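Local structure of teicoplanin pseudoaglycone deacetylases Orf2 (3DFF) at residues L28-A31 / A32-A36; D123-P126 / D127-H130; M218-Q221 / K222-V226. The protein probably removes the acetyl group from the teicoplanin pseudoaglycone, as a zinc-dependent deacetylase in the biosynthesis of this lipoglycopeptide antibiotic. All coordinates share one frame; numbering follows the deposited sequence. Where two conformers were deposited one is given.

How the interactions relate
All three contacts are local, joining residues about one helical turn apart. Interactions 1 and 3 are partly buried, on helices 19-33 and 216-226, which pack against each other through Ala29, Gln30, Gln33, Met218 and Gln221; interaction 2 lies at the surface, centred about 39 Å from interaction 1 and 38 Å from interaction 3, at the start of helix 126-147. Backbone bonds end a helix in interaction 1; a serine cap begins one in interaction 2, where a histidine-carboxylate bond also ties the loop to the first turn; in interaction 3 an arginine packs on a phenylalanine along a regular helix, with its charge, like that of Lys222, paired elsewhere in the fold.

Interaction 1. Residues L28-A31 / A32-A36; sequences LAQA and AQDGA
Gln30 and Asp34 lie against each other one turn apart where helix 19-33 ends, just ahead of a Schellman motif. The CB of Gln30 starts out away from the residues that follow. CG is placed trans to the backbone N (chi1 176°), and a bend at chi2 (77°) then swings the chain alongside Asp34, whose OD2 edge faces one face of the Gln30 amide. CG comes within 3.6 Å of Asp34 OD2, with CD almost as near. At the tip, NE2 lies 3.4 Å from Asp34 OD2, while OE1 belongs to the side that packs against Met218 of helix 216-226. The amide and carboxylate planes stand 81° apart, so the two groups meet crosswise instead of lying edge to edge.

The backbone holds the turn beneath them. Asp34 N donates to Gln30 O (2.9 Å), the last of a run of i to i+4 bonds that also joins Gln33 N to Ala29 O. Gly35, with positive phi, is the C' residue of the Schellman motif: Ala36 N reaches back to Ala31 O at 2.9 Å, and Gly35 N bonds Ala32 O at 3.1 Å. This reversal brings Ala36 CB to 4.2 Å from Ala31 CB. Ala31 also packs on Leu10 and Val38, neighbours from the two strands of the surrounding beta-alpha-beta unit, so the helix is closed directly before strand 37-42.

Asp34 puts its negative charge at the carbonyl end of the helix, with CG only 3.2 Å from Gln30 O; the side-chain NE2 of Gln30, close to OD2, may soften the electrostatic cost.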
# COMPACT_ATOMS: atom_id res chain seq x y z
N LEU A 28 10.09 7.78 -3.12
CA LEU A 28 10.84 6.69 -3.74
C LEU A 28 11.76 7.21 -4.84
O LEU A 28 12.94 6.82 -4.91
CB LEU A 28 9.89 5.65 -4.32
CG LEU A 28 9.08 4.88 -3.28
CD1 LEU A 28 8.00 4.08 -3.97
CD2 LEU A 28 9.98 3.97 -2.43
N ALA A 29 11.21 8.06 -5.70
CA ALA A 29 11.95 8.63 -6.83
C ALA A 29 13.11 9.50 -6.33
O ALA A 29 14.22 9.45 -6.88
CB ALA A 29 11.03 9.42 -7.72
N GLN A 30 12.84 10.27 -5.27
CA GLN A 30 13.87 11.11 -4.62
C GLN A 30 15.02 10.25 -4.12
O GLN A 30 16.19 10.55 -4.39
CB GLN A 30 13.26 11.91 -3.46
CG GLN A 30 14.27 12.75 -2.65
CD GLN A 30 14.68 14.04 -3.35
OE1 GLN A 30 14.26 14.32 -4.48
NE2 GLN A 30 15.50 14.84 -2.68
N ALA A 31 14.68 9.18 -3.40
CA ALA A 31 15.66 8.30 -2.78
C ALA A 31 16.58 7.68 -3.83
O ALA A 31 17.78 7.52 -3.59
CB ALA A 31 14.94 7.21 -1.98
N ALA A 32 16.02 7.35 -4.99
CA ALA A 32 16.78 6.73 -6.08
C ALA A 32 17.75 7.72 -6.71
O ALA A 32 18.91 7.37 -6.98
CB ALA A 32 15.84 6.15 -7.12
N GLN A 33 17.27 8.94 -6.95
CA GLN A 33 18.12 10.05 -7.38
C GLN A 33 19.28 10.29 -6.41
O GLN A 33 20.43 10.45 -6.84
CB GLN A 33 17.31 11.33 -7.51
CG GLN A 33 16.65 11.49 -8.85
CD GLN A 33 16.80 12.89 -9.41
OE1 GLN A 33 17.36 13.78 -8.77
NE2 GLN A 33 16.30 13.09 -10.63
N ASP A 34 18.97 10.31 -5.12
CA ASP A 34 19.99 10.49 -4.08
C ASP A 34 20.91 9.28 -3.90
O ASP A 34 21.68 9.22 -2.93
CB ASP A 34 19.34 10.89 -2.75
CG ASP A 34 18.52 12.16 -2.87
OD1 ASP A 34 18.64 12.86 -3.90
OD2 ASP A 34 17.75 12.46 -1.93
N GLY A 35 20.84 8.33 -4.82
CA GLY A 35 21.74 7.18 -4.83
C GLY A 35 21.44 6.05 -3.87
O GLY A 35 22.27 5.15 -3.70
N ALA A 36 20.26 6.07 -3.23
CA ALA A 36 19.86 4.98 -2.34
C ALA A 36 19.52 3.73 -3.14
O ALA A 36 19.14 3.82 -4.30
CB ALA A 36 18.66 5.40 -1.48

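Interaction 2. Residues D123-P126 / D127-H130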
# COMPACT_ATOMS: atom_id res chain seq x y z
N ASP A 123 -17.61 -12.32 8.61
CA ASP A 123 -17.03 -12.47 9.93
C ASP A 123 -16.19 -13.73 10.00
O ASP A 123 -16.52 -14.74 9.37
CB ASP A 123 -18.14 -12.47 10.98
CG ASP A 123 -18.78 -11.10 11.16
OD1 ASP A 123 -18.05 -10.11 11.45
OD2 ASP A 123 -20.02 -11.02 11.04
N HIS A 124 -15.10 -13.68 10.76
CA HIS A 124 -14.20 -14.82 10.91
C HIS A 124 -13.37 -14.70 12.19
O HIS A 124 -13.33 -13.64 12.82
CB HIS A 124 -13.28 -14.90 9.68
CG HIS A 124 -12.50 -13.65 9.44
ND1 HIS A 124 -13.04 -12.54 8.83
CD2 HIS A 124 -11.23 -13.31 9.77
CE1 HIS A 124 -12.14 -11.58 8.77
NE2 HIS A 124 -11.03 -12.02 9.35
N SER A 125 -12.70 -15.80 12.55
CA SER A 125 -12.02 -15.92 13.84
C SER A 125 -10.84 -14.98 14.02
O SER A 125 -10.15 -14.65 13.04
CB SER A 125 -11.55 -17.37 14.07
OG SER A 125 -10.43 -17.72 13.26
N PRO A 126 -10.60 -14.55 15.29
CA PRO A 126 -9.37 -13.84 15.67
C PRO A 126 -8.14 -14.54 15.10
O PRO A 126 -7.29 -13.90 14.45
CB PRO A 126 -9.39 -13.91 17.21
CG PRO A 126 -10.86 -14.00 17.56
CD PRO A 126 -11.53 -14.73 16.43
N ASP A 127 -8.07 -15.86 15.31
CA ASP A 127 -6.91 -16.66 14.92
C ASP A 127 -6.53 -16.50 13.44
O ASP A 127 -5.34 -16.39 13.12
CB ASP A 127 -7.15 -18.14 15.23
CG ASP A 127 -7.22 -18.43 16.72
OD1 ASP A 127 -6.98 -17.51 17.53
OD2 ASP A 127 -7.51 -19.59 17.07
N SER A 128 -7.51 -16.49 12.54
CA SER A 128 -7.18 -16.40 11.12
C SER A 128 -6.50 -15.08 10.75
O SER A 128 -5.59 -15.06 9.93
CB SER A 128 -8.40 -16.68 10.23
OG SER A 128 -9.48 -15.83 10.57
N ASP A 129 -6.93 -13.99 11.39
CA ASP A 129 -6.32 -12.69 11.20
C ASP A 129 -4.87 -12.70 11.70
O ASP A 129 -3.96 -12.27 10.98
CB ASP A 129 -7.11 -11.62 11.96
CG ASP A 129 -8.40 -11.22 11.26
OD1 ASP A 129 -8.48 -11.40 10.02
OD2 ASP A 129 -9.32 -10.71 11.95
N HIS A 130 -4.71 -13.22 12.91
CA HIS A 130 -3.41 -13.33 13.59
C HIS A 130 -2.42 -14.12 12.73
O HIS A 130 -1.25 -13.74 12.56
CB HIS A 130 -3.62 -14.02 14.94
CG HIS A 130 -2.36 -14.25 15.72
ND1 HIS A 130 -1.83 -13.32 16.58
CD2 HIS A 130 -1.53 -15.32 15.77
CE1 HIS A 130 -0.72 -13.79 17.12
NE2 HIS A 130 -0.52 -15.01 16.65
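His124 has chi1 56°, its ring set between backbone N and carbonyl carbon, while Asp129 has chi1 -77°, its carboxylate trans to the carbonyl carbon; together these torsions bring NE2 and OD1 to one hydrogen bond across the N-cap of helix 126-147. NE2 donates to Asp129 OD1 at 2.7 Å. The oxygen sits in the imidazole plane at the ring edge, but the nitrogen meets it on the syn side and 32° out of the carboxylate plane; the ring and carboxylate planes are nearly perpendicular. On the other side of the ring ND1 bonds the carbonyl of Asn122. Since both nitrogens face acceptors, the ring may well be protonated at both, a state the carboxylate would favour. His124 and Asp129 bind a zinc ion in a crystal structure of this protein; none is bound to them in this chain, where they are hydrogen-bonded to each other.

Ser125 is the N-cap residue. Its OG accepts from Ser128 N at 3.2 Å, satisfying an amide that has no preceding helical carbonyl. Ser128 answers with its own hydroxyl, which donates to Ser125 O at 2.8 Å, and Pro126 O opens the helical bonding by accepting from His130 N. Ser128 OG also lies at the edge of the imidazole, 3.2 Å from His124 CD2.

Interaction 3. Residues M218-Q221 / K222-V226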
# COMPACT_ATOMS: atom_id res chain seq x y z
N MSE A 218 10.01 15.59 -9.62
CA MSE A 218 9.62 14.40 -8.84
C MSE A 218 8.11 14.24 -8.79
O MSE A 218 7.60 13.12 -8.83
CB MSE A 218 10.17 14.47 -7.42
CG MSE A 218 11.69 14.53 -7.29
SE MSE A 218 12.60 13.01 -8.12
CE MSE A 218 13.07 13.82 -9.84
N ARG A 219 7.39 15.36 -8.67
CA ARG A 219 5.94 15.30 -8.71
C ARG A 219 5.50 14.76 -10.06
O ARG A 219 4.62 13.91 -10.14
CB ARG A 219 5.31 16.67 -8.44
CG ARG A 219 3.79 16.70 -8.66
CD ARG A 219 3.24 18.13 -8.74
NE ARG A 219 1.92 18.20 -9.36
CZ ARG A 219 1.66 18.21 -10.67
NH1 ARG A 219 2.63 18.12 -11.57
NH2 ARG A 219 0.40 18.27 -11.09
N SER A 220 6.11 15.28 -11.13
CA SER A 220 5.76 14.86 -12.47
C SER A 220 6.03 13.36 -12.62
O SER A 220 5.22 12.63 -13.18
CB SER A 220 6.56 15.66 -13.51
OG SER A 220 6.17 15.30 -14.82
N GLN A 221 7.16 12.92 -12.08
CA GLN A 221 7.58 11.52 -12.22
C GLN A 221 6.61 10.62 -11.47
O GLN A 221 6.13 9.63 -12.02
CB GLN A 221 9.00 11.36 -11.69
CG GLN A 221 9.65 10.04 -12.05
CD GLN A 221 11.07 9.97 -11.58
OE1 GLN A 221 11.57 10.86 -10.88
NE2 GLN A 221 11.76 8.89 -11.97
N LYS A 222 6.30 11.00 -10.23
CA LYS A 222 5.30 10.29 -9.44
C LYS A 222 3.98 10.16 -10.21
O LYS A 222 3.44 9.07 -10.36
CB LYS A 222 5.03 11.01 -8.12
CG LYS A 222 3.96 10.28 -7.25
CD LYS A 222 3.55 11.11 -6.03
CE LYS A 222 2.39 10.43 -5.29
NZ LYS A 222 2.20 10.94 -3.89
N PHE A 223 3.43 11.29 -10.66
CA PHE A 223 2.14 11.28 -11.34
C PHE A 223 2.16 10.46 -12.63
O PHE A 223 1.20 9.75 -12.92
CB PHE A 223 1.63 12.71 -11.58
CG PHE A 223 1.15 13.43 -10.32
CD1 PHE A 223 1.34 12.88 -9.05
CD2 PHE A 223 0.54 14.68 -10.43
CE1 PHE A 223 0.91 13.56 -7.89
CE2 PHE A 223 0.11 15.36 -9.29
CZ PHE A 223 0.29 14.82 -8.02
N GLN A 224 3.25 10.54 -13.40
CA GLN A 224 3.41 9.71 -14.59
C GLN A 224 3.43 8.22 -14.19
O GLN A 224 2.85 7.39 -14.87
CB GLN A 224 4.71 10.05 -15.34
CG GLN A 224 4.64 11.36 -16.12
CD GLN A 224 6.01 11.92 -16.46
OE1 GLN A 224 7.03 11.25 -16.34
NE2 GLN A 224 6.02 13.18 -16.88
N ALA A 225 4.08 7.92 -13.07
CA ALA A 225 4.14 6.53 -12.58
C ALA A 225 2.76 6.03 -12.17
O ALA A 225 2.36 4.91 -12.53
CB ALA A 225 5.13 6.40 -11.43
N VAL A 226 2.01 6.84 -11.43
CA VAL A 226 0.63 6.51 -11.10
C VAL A 226 -0.15 6.13 -12.37
O VAL A 226 -0.90 5.15 -12.39
CB VAL A 226 -0.07 7.66 -10.33
CG1 VAL A 226 -1.56 7.40 -10.19
CG2 VAL A 226 0.58 7.86 -8.98
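Four successive i to i+4 backbone bonds, from Lys222, Phe223, Gln224 and Ala225 N back to the carbonyls of Met218, Arg219, Ser220 and Gln221, each 2.9 Å long, make this a regular turn of alpha-helix. On its flank Arg219 and Phe223 pack together, through CG and the guanidinium of the arginine and one side of the ring. Arg219 runs extended from CG to NE, after a first torsion of 172° that sets CG trans to the backbone N. Its CG sits over the face of the Phe223 ring, 4.0 Å from the centroid and 14° off the normal, a CH-pi contact. Further along, the ring rim takes over: Phe223 CE2 lies over one face of the guanidinium, 3.4 Å from Arg219 NE and equally near NH2. With the guanidinium and ring planes 60° apart, this is a tilted contact and not a parallel stack. The charged end is fixed by a salt bridge from NE to Asp248.

One step on, Ser220 OG and Gln224 NE2 approach to 3.0 Å without the angle for a hydrogen bond. Gln224 CG and CD instead lie along Ser220 O, CG at 3.3 Å, and OE1 continues to His85 NE2. Gln221 sends its own amide nitrogen to the backbone oxygen of the same His85. Lys222 extends off the helix, its chain fully stretched, to a salt bridge with Glu262.

Helix 216-226 is thus held between two helical neighbours. Phe223 stacks on Phe244 and touches Leu247 of helix 243-254, which Val226 also meets. Met218 packs on Gln30 and Gln33, Gln221 on Ala29 and Ala225 on Val21 of helix 19-33, the helix that links strands 9-14 and 37-42 of the central sheet.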